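Local atomic coordinates of abietadiene synthase, chloroplastic (Abies grandis, PDB entry 3S9V), a protein that is a chloroplast enzyme of the plant terpene synthase family, a largely helical chain that includes a metal-binding terpene synthase domain. Residues E502-I507 and T530-V535; Y508-S513 and A751-L756. All blocks are in the same frame, centred on the assembly; numbering follows the deposited sequence.

Contact 1 of 2, residues E502-I507 and T530-V535; sequences ERVTEI and TSNFTV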
ATOM      1  N   GLU A 502      15.618 -31.763  -6.181  1.00 60.99           N
ATOM      2  CA  GLU A 502      15.219 -30.913  -7.299  1.00 57.62           C
ATOM      3  C   GLU A 502      14.085 -29.980  -6.866  1.00 56.50           C
ATOM      4  O   GLU A 502      13.194 -30.390  -6.118  1.00 58.74           O
ATOM      5  CB  GLU A 502      14.768 -31.792  -8.472  1.00 57.83           C
ATOM      6  CG  GLU A 502      14.313 -31.035  -9.710  1.00 60.21           C
ATOM      7  CD  GLU A 502      12.881 -30.536  -9.622  1.00 63.12           C
ATOM      8  OE1 GLU A 502      12.462 -29.794 -10.536  1.00 65.94           O
ATOM      9  OE2 GLU A 502      12.174 -30.888  -8.651  1.00 59.65           O
ATOM     10  N   ARG A 503      14.121 -28.732  -7.334  1.00 50.50           N
ATOM     11  CA  ARG A 503      13.095 -27.749  -6.982  1.00 44.86           C
ATOM     12  C   ARG A 503      13.137 -26.481  -7.836  1.00 38.64           C
ATOM     13  O   ARG A 503      13.115 -25.361  -7.315  1.00 34.94           O
ATOM     14  CB  ARG A 503      13.222 -27.383  -5.502  1.00 45.63           C
ATOM     15  CG  ARG A 503      14.650 -27.168  -5.040  1.00 52.99           C
ATOM     16  CD  ARG A 503      14.707 -26.995  -3.532  1.00 63.90           C
ATOM     17  NE  ARG A 503      16.052 -27.211  -3.006  1.00 69.50           N
ATOM     18  CZ  ARG A 503      16.338 -27.331  -1.715  1.00 70.74           C
ATOM     19  NH1 ARG A 503      15.373 -27.255  -0.808  1.00 72.67           N
ATOM     20  NH2 ARG A 503      17.588 -27.544  -1.329  1.00 72.47           N
ATOM     21  N   VAL A 504      13.176 -26.666  -9.151  1.00 35.63           N
ATOM     22  CA  VAL A 504      13.228 -25.553 -10.094  1.00 36.91           C
ATOM     23  C   VAL A 504      12.038 -24.604  -9.951  1.00 35.57           C
ATOM     24  O   VAL A 504      12.201 -23.391 -10.013  1.00 31.67           O
ATOM     25  CB  VAL A 504      13.278 -26.062 -11.556  1.00 38.46           C
ATOM     26  CG1 VAL A 504      13.232 -24.888 -12.524  1.00 35.35           C
ATOM     27  CG2 VAL A 504      14.544 -26.872 -11.777  1.00 40.68           C
ATOM     28  N   THR A 505      10.847 -25.167  -9.767  1.00 34.00           N
ATOM     29  CA  THR A 505       9.626 -24.377  -9.621  1.00 36.16           C
ATOM     30  C   THR A 505       9.703 -23.454  -8.418  1.00 33.77           C
ATOM     31  O   THR A 505       9.455 -22.255  -8.515  1.00 34.12           O
ATOM     32  CB  THR A 505       8.392 -25.280  -9.436  1.00 35.37           C
ATOM     33  OG1 THR A 505       8.257 -26.149 -10.567  1.00 41.81           O
ATOM     34  CG2 THR A 505       7.138 -24.438  -9.291  1.00 28.95           C
ATOM     35  N   GLU A 506      10.031 -24.042  -7.278  1.00 32.96           N
ATOM     36  CA  GLU A 506      10.156 -23.316  -6.024  1.00 32.28           C
ATOM     37  C   GLU A 506      11.177 -22.187  -6.170  1.00 27.37           C
ATOM     38  O   GLU A 506      10.972 -21.084  -5.669  1.00 27.42           O
ATOM     39  CB  GLU A 506      10.582 -24.306  -4.941  1.00 43.71           C
ATOM     40  CG  GLU A 506      10.668 -23.787  -3.528  1.00 56.97           C
ATOM     41  CD  GLU A 506      10.941 -24.921  -2.551  1.00 65.76           C
ATOM     42  OE1 GLU A 506      10.079 -25.822  -2.442  1.00 66.07           O
ATOM     43  OE2 GLU A 506      12.014 -24.923  -1.906  1.00 65.31           O
ATOM     44  N   ILE A 507      12.265 -22.467  -6.880  1.00 27.39           N
ATOM     45  CA  ILE A 507      13.321 -21.484  -7.098  1.00 25.37           C
ATOM     46  C   ILE A 507      12.955 -20.433  -8.144  1.00 25.93           C
ATOM     47  O   ILE A 507      13.334 -19.266  -8.020  1.00 26.01           O
ATOM     48  CB  ILE A 507      14.632 -22.174  -7.525  1.00 22.91           C
ATOM     49  CG1 ILE A 507      15.211 -22.950  -6.343  1.00 27.93           C
ATOM     50  CG2 ILE A 507      15.634 -21.144  -8.031  1.00 25.41           C
ATOM     51  CD1 ILE A 507      16.514 -23.659  -6.659  1.00 27.61           C
ATOM     52  N   THR A 530      21.411 -19.752 -11.383  1.00 21.45           N
ATOM     53  CA  THR A 530      22.425 -19.405 -10.403  1.00 20.80           C
ATOM     54  C   THR A 530      21.986 -19.763  -8.984  1.00 18.59           C
ATOM     55  O   THR A 530      22.781 -20.280  -8.206  1.00 17.10           O
ATOM     56  CB  THR A 530      22.765 -17.913 -10.475  1.00 21.45           C
ATOM     57  OG1 THR A 530      23.011 -17.554 -11.843  1.00 19.61           O
ATOM     58  CG2 THR A 530      24.008 -17.621  -9.663  1.00 12.78           C
ATOM     59  N   SER A 531      20.724 -19.501  -8.651  1.00 19.32           N
ATOM     60  CA  SER A 531      20.210 -19.833  -7.322  1.00 22.04           C
ATOM     61  C   SER A 531      20.230 -21.343  -7.120  1.00 25.93           C
ATOM     62  O   SER A 531      20.640 -21.834  -6.068  1.00 28.54           O
ATOM     63  CB  SER A 531      18.775 -19.333  -7.147  1.00 23.02           C
ATOM     64  OG  SER A 531      18.709 -17.925  -7.239  1.00 42.43           O
ATOM     65  N   ASN A 532      19.779 -22.082  -8.131  1.00 29.65           N
ATOM     66  CA  ASN A 532      19.758 -23.537  -8.042  1.00 30.34           C
ATOM     67  C   ASN A 532      21.176 -24.050  -7.809  1.00 28.71           C
ATOM     68  O   ASN A 532      21.390 -24.987  -7.036  1.00 29.36           O
ATOM     69  CB  ASN A 532      19.182 -24.151  -9.318  1.00 30.65           C
ATOM     70  CG  ASN A 532      18.337 -25.377  -9.034  1.00 39.96           C
ATOM     71  OD1 ASN A 532      18.784 -26.308  -8.365  1.00 46.37           O
ATOM     72  ND2 ASN A 532      17.107 -25.381  -9.533  1.00 37.08           N
ATOM     73  N   PHE A 533      22.154 -23.435  -8.463  1.00 26.00           N
ATOM     74  CA  PHE A 533      23.524 -23.868  -8.260  1.00 28.64           C
ATOM     75  C   PHE A 533      24.059 -23.533  -6.876  1.00 29.16           C
ATOM     76  O   PHE A 533      24.917 -24.244  -6.365  1.00 27.68           O
ATOM     77  CB  PHE A 533      24.449 -23.309  -9.339  1.00 28.06           C
ATOM     78  CG  PHE A 533      24.707 -24.282 -10.451  1.00 35.00           C
ATOM     79  CD1 PHE A 533      24.078 -24.144 -11.683  1.00 29.24           C
ATOM     80  CD2 PHE A 533      25.529 -25.386 -10.239  1.00 34.95           C
ATOM     81  CE1 PHE A 533      24.260 -25.088 -12.685  1.00 32.71           C
ATOM     82  CE2 PHE A 533      25.718 -26.339 -11.239  1.00 40.00           C
ATOM     83  CZ  PHE A 533      25.081 -26.187 -12.463  1.00 36.38           C
ATOM     84  N   THR A 534      23.565 -22.461  -6.259  1.00 29.55           N
ATOM     85  CA  THR A 534      24.035 -22.138  -4.914  1.00 28.21           C
ATOM     86  C   THR A 534      23.463 -23.181  -3.950  1.00 27.41           C
ATOM     87  O   THR A 534      24.067 -23.480  -2.925  1.00 27.82           O
ATOM     88  CB  THR A 534      23.617 -20.712  -4.461  1.00 23.08           C
ATOM     89  OG1 THR A 534      22.189 -20.595  -4.445  1.00 20.88           O
ATOM     90  CG2 THR A 534      24.185 -19.679  -5.401  1.00 22.11           C
ATOM     91  N   VAL A 535      22.308 -23.745  -4.296  1.00 27.05           N
ATOM     92  CA  VAL A 535      21.678 -24.768  -3.460  1.00 28.60           C
ATOM     93  C   VAL A 535      22.426 -26.088  -3.600  1.00 30.42           C
ATOM     94  O   VAL A 535      22.730 -26.745  -2.603  1.00 34.48           O
ATOM     95  CB  VAL A 535      20.198 -24.990  -3.851  1.00 29.63           C
ATOM     96  CG1 VAL A 535      19.679 -26.299  -3.255  1.00 22.96           C
ATOM     97  CG2 VAL A 535      19.363 -23.828  -3.353  1.00 24.66           C
TER
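Ile507 and Asn532 meet at about a right angle here, where the start of helix 504-514 comes up against the middle of helix 521-541. Ile507 has CG2 anti to its backbone N (CG1 at chi1 -70°), and its extended CG1-CD1 arm brings Ile507 CD1 to 3.4 Å from Asn532 ND2. The other branch, Ile507 CG2, rests 3.7 Å from Ser531 CB. Val504 also crosses the amide, with Val504 CG2 3.7 Å from Asn532 ND2, so two methyls bracket the nitrogen, and Trp489 of helix 461-491 touches the same side chain. Arg503 occupies the N-cap position, its O taking the first-turn N-H of Ile507. Its CG lies in the crowded place between N and C (chi1 43°), and the extended chain carries the guanidinium tip to tip against Val535, Arg503 NH2 a tight 3.1 Å from Val535 CG1. Ser531 OG turns back along its own helix to Tyr527 O, while Thr534 OG1 sits on an in-plane lone pair of Ser531 O at 2.6 Å. No hydrogen bond or salt bridge spans the two segments. Van der Waals contact holds the seam, largely methyls against an amide and a guanidinium, and Asn532 ND2 is buried without a partner anywhere in the model, a likely energetic cost.

Contact 2 of 2, residues Y508-S513 and A751-L756; sequences YFSPAS and ARIMQL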
ATOM      1  N   TYR A 508      12.223 -20.841  -9.174  1.00 24.36           N
ATOM      2  CA  TYR A 508      11.824 -19.916 -10.229  1.00 22.36           C
ATOM      3  C   TYR A 508      10.789 -18.923  -9.704  1.00 23.15           C
ATOM      4  O   TYR A 508      10.665 -17.806 -10.209  1.00 21.09           O
ATOM      5  CB  TYR A 508      11.245 -20.675 -11.423  1.00 20.41           C
ATOM      6  CG  TYR A 508      10.731 -19.750 -12.496  1.00 23.45           C
ATOM      7  CD1 TYR A 508      11.606 -18.954 -13.229  1.00 20.05           C
ATOM      8  CD2 TYR A 508       9.362 -19.618 -12.733  1.00 23.72           C
ATOM      9  CE1 TYR A 508      11.138 -18.042 -14.168  1.00 23.00           C
ATOM     10  CE2 TYR A 508       8.880 -18.707 -13.666  1.00 22.30           C
ATOM     11  CZ  TYR A 508       9.775 -17.920 -14.377  1.00 24.13           C
ATOM     12  OH  TYR A 508       9.308 -16.990 -15.276  1.00 27.39           O
ATOM     13  N   PHE A 509      10.045 -19.342  -8.688  1.00 21.11           N
ATOM     14  CA  PHE A 509       9.028 -18.496  -8.086  1.00 22.96           C
ATOM     15  C   PHE A 509       9.619 -17.181  -7.593  1.00 22.76           C
ATOM     16  O   PHE A 509       9.036 -16.115  -7.783  1.00 20.84           O
ATOM     17  CB  PHE A 509       8.376 -19.213  -6.901  1.00 23.28           C
ATOM     18  CG  PHE A 509       7.748 -18.279  -5.899  1.00 28.21           C
ATOM     19  CD1 PHE A 509       6.573 -17.599  -6.199  1.00 28.31           C
ATOM     20  CD2 PHE A 509       8.349 -18.057  -4.666  1.00 32.51           C
ATOM     21  CE1 PHE A 509       6.010 -16.714  -5.286  1.00 25.07           C
ATOM     22  CE2 PHE A 509       7.790 -17.166  -3.741  1.00 27.30           C
ATOM     23  CZ  PHE A 509       6.622 -16.497  -4.053  1.00 28.43           C
ATOM     24  N   SER A 510      10.777 -17.273  -6.949  1.00 22.25           N
ATOM     25  CA  SER A 510      11.440 -16.107  -6.392  1.00 22.90           C
ATOM     26  C   SER A 510      11.559 -14.918  -7.334  1.00 22.43           C
ATOM     27  O   SER A 510      10.880 -13.912  -7.147  1.00 25.12           O
ATOM     28  CB  SER A 510      12.819 -16.495  -5.853  1.00 24.09           C
ATOM     29  OG  SER A 510      12.687 -17.379  -4.756  1.00 31.67           O
ATOM     30  N   PRO A 511      12.413 -15.008  -8.363  1.00 22.61           N
ATOM     31  CA  PRO A 511      12.505 -13.842  -9.244  1.00 23.41           C
ATOM     32  C   PRO A 511      11.185 -13.515  -9.944  1.00 24.42           C
ATOM     33  O   PRO A 511      10.882 -12.352 -10.203  1.00 29.47           O
ATOM     34  CB  PRO A 511      13.601 -14.241 -10.224  1.00 18.90           C
ATOM     35  CG  PRO A 511      13.392 -15.712 -10.355  1.00 21.87           C
ATOM     36  CD  PRO A 511      13.161 -16.148  -8.922  1.00 22.31           C
ATOM     37  N   ALA A 512      10.404 -14.542 -10.245  1.00 23.17           N
ATOM     38  CA  ALA A 512       9.131 -14.345 -10.921  1.00 24.53           C
ATOM     39  C   ALA A 512       8.186 -13.496 -10.079  1.00 20.70           C
ATOM     40  O   ALA A 512       7.359 -12.768 -10.603  1.00 19.82           O
ATOM     41  CB  ALA A 512       8.487 -15.701 -11.230  1.00 27.55           C
ATOM     42  N   SER A 513       8.321 -13.589  -8.766  1.00 21.93           N
ATOM     43  CA  SER A 513       7.462 -12.836  -7.871  1.00 20.92           C
ATOM     44  C   SER A 513       7.791 -11.342  -7.798  1.00 19.90           C
ATOM     45  O   SER A 513       6.922 -10.545  -7.422  1.00 20.56           O
ATOM     46  CB  SER A 513       7.525 -13.429  -6.463  1.00 20.67           C
ATOM     47  OG  SER A 513       8.687 -12.978  -5.781  1.00 26.29           O
ATOM     48  N   ALA A 751      16.285  -9.979  -0.596  1.00 19.97           N
ATOM     49  CA  ALA A 751      16.211 -10.040   0.869  1.00 19.44           C
ATOM     50  C   ALA A 751      14.766 -10.358   1.288  1.00 20.26           C
ATOM     51  O   ALA A 751      14.534 -11.163   2.187  1.00 21.52           O
ATOM     52  CB  ALA A 751      16.664  -8.702   1.499  1.00  8.89           C
ATOM     53  N   ARG A 752      13.798  -9.737   0.618  1.00 20.09           N
ATOM     54  CA  ARG A 752      12.390  -9.964   0.934  1.00 22.45           C
ATOM     55  C   ARG A 752      11.979 -11.414   0.732  1.00 23.95           C
ATOM     56  O   ARG A 752      11.280 -11.987   1.567  1.00 24.51           O
ATOM     57  CB  ARG A 752      11.501  -9.070   0.076  1.00 21.88           C
ATOM     58  CG  ARG A 752      11.784  -7.594   0.244  1.00 33.45           C
ATOM     59  CD  ARG A 752      10.989  -6.769  -0.748  1.00 34.80           C
ATOM     60  NE  ARG A 752       9.724  -6.320  -0.196  1.00 28.77           N
ATOM     61  CZ  ARG A 752       8.874  -5.532  -0.844  1.00 32.69           C
ATOM     62  NH1 ARG A 752       9.156  -5.121  -2.071  1.00 26.05           N
ATOM     63  NH2 ARG A 752       7.760  -5.128  -0.250  1.00 35.62           N
ATOM     64  N   ILE A 753      12.403 -12.000  -0.381  1.00 22.44           N
ATOM     65  CA  ILE A 753      12.077 -13.387  -0.667  1.00 22.92           C
ATOM     66  C   ILE A 753      12.468 -14.262   0.520  1.00 22.81           C
ATOM     67  O   ILE A 753      11.739 -15.182   0.873  1.00 21.78           O
ATOM     68  CB  ILE A 753      12.787 -13.880  -1.958  1.00 23.23           C
ATOM     69  CG1 ILE A 753      11.946 -13.512  -3.176  1.00 33.80           C
ATOM     70  CG2 ILE A 753      12.978 -15.389  -1.929  1.00 29.79           C
ATOM     71  CD1 ILE A 753      10.558 -14.158  -3.171  1.00 37.79           C
ATOM     72  N   MET A 754      13.608 -13.967   1.144  1.00 21.78           N
ATOM     73  CA  MET A 754      14.054 -14.744   2.298  1.00 24.08           C
ATOM     74  C   MET A 754      13.168 -14.472   3.520  1.00 20.36           C
ATOM     75  O   MET A 754      12.846 -15.380   4.284  1.00 21.14           O
ATOM     76  CB  MET A 754      15.517 -14.428   2.619  1.00 24.33           C
ATOM     77  CG  MET A 754      16.518 -14.925   1.571  1.00 29.78           C
ATOM     78  SD  MET A 754      16.615 -16.733   1.416  1.00 21.58           S
ATOM     79  CE  MET A 754      17.551 -17.136   2.903  1.00 25.09           C
ATOM     80  N   GLN A 755      12.779 -13.219   3.709  1.00 19.79           N
ATOM     81  CA  GLN A 755      11.913 -12.882   4.821  1.00 21.47           C
ATOM     82  C   GLN A 755      10.601 -13.663   4.668  1.00 25.91           C
ATOM     83  O   GLN A 755      10.007 -14.089   5.652  1.00 25.79           O
ATOM     84  CB  GLN A 755      11.625 -11.381   4.836  1.00 23.87           C
ATOM     85  CG  GLN A 755      12.795 -10.515   5.273  1.00 21.13           C
ATOM     86  CD  GLN A 755      13.301 -10.896   6.641  1.00 17.35           C
ATOM     87  OE1 GLN A 755      12.519 -11.115   7.558  1.00 31.58           O
ATOM     88  NE2 GLN A 755      14.616 -10.968   6.791  1.00 16.70           N
ATOM     89  N   LEU A 756      10.160 -13.861   3.425  1.00 25.74           N
ATOM     90  CA  LEU A 756       8.920 -14.589   3.163  1.00 26.60           C
ATOM     91  C   LEU A 756       9.069 -16.104   3.352  1.00 29.28           C
ATOM     92  O   LEU A 756       8.259 -16.736   4.031  1.00 30.25           O
ATOM     93  CB  LEU A 756       8.417 -14.299   1.744  1.00 23.75           C
ATOM     94  CG  LEU A 756       7.120 -15.023   1.343  1.00 31.55           C
ATOM     95  CD1 LEU A 756       5.959 -14.539   2.206  1.00 22.77           C
ATOM     96  CD2 LEU A 756       6.819 -14.770  -0.121  1.00 25.82           C
TER
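The short axes of helix 508-513 and helix 751-756 approach to 10.3 Å at 124° between their N-to-C directions, a steep, oblique crossing with Ser510 and Ile753 nearest. Ile753 does most of the touching. It points at the partner helix with CG2 anti to its backbone N, and both branches are used. Ile753 CG2 comes to 3.5 Å from Ser510 OG, while Ile753 CD1, bent back by the second torsion (chi2 -61°), reaches 3.4 Å from Ser513 OG. The same methyl also meets Phe509 obliquely, Ile753 CD1 lying 4.1 Å from Phe509 CE2. One turn further on, Leu756 CD2 comes to the edge of that ring, near its plane, 4.3 Å from Phe509 CZ. The Phe509 ring is thereby touched by two aliphatic tips, one at its edge and one at a slant.

Helix 508-513 is kinked at Pro511, whose nitrogen has no N-H to give to the preceding turn. Just past the kink Ser513 holds its hydroxyl in the crowded position between N and C, and from there Ser513 OG bonds in plane to a lone pair of Ser510 O at 2.7 Å. Ser510 O also accepts the Ser513 N-H, so two donors grip it. Met429, from a loop, packs on both Ser513 and Ile753. Every touching residue is buried and no hydrogen bond crosses. The Ser513 hydroxyl is satisfied inside its own helix, which lets it lie against an isoleucine methyl, so between 508-513 and 751-756 the join is van der Waals packing.

Helix 504-514 is common to both contacts: its beginning makes contact 1 and the following turns make contact 2, whose centre lies about 12 Å from the first. Along the chain the segments alternate, 502-507 and 508-513 coming first, then 530-535, and 751-756 only near the C-terminus. Contact 1 is thus a local pairing with the next helix, 521-541, which carries the aspartate-rich DDxxD motif of terpene synthases toward its end. Contact 2 instead reaches over more than 200 residues to helix 741-757. Helix 504-514 consequently joins an early and a late helix of the all-helical metal-binding part of the enzyme, contact 2 being the more deeply buried.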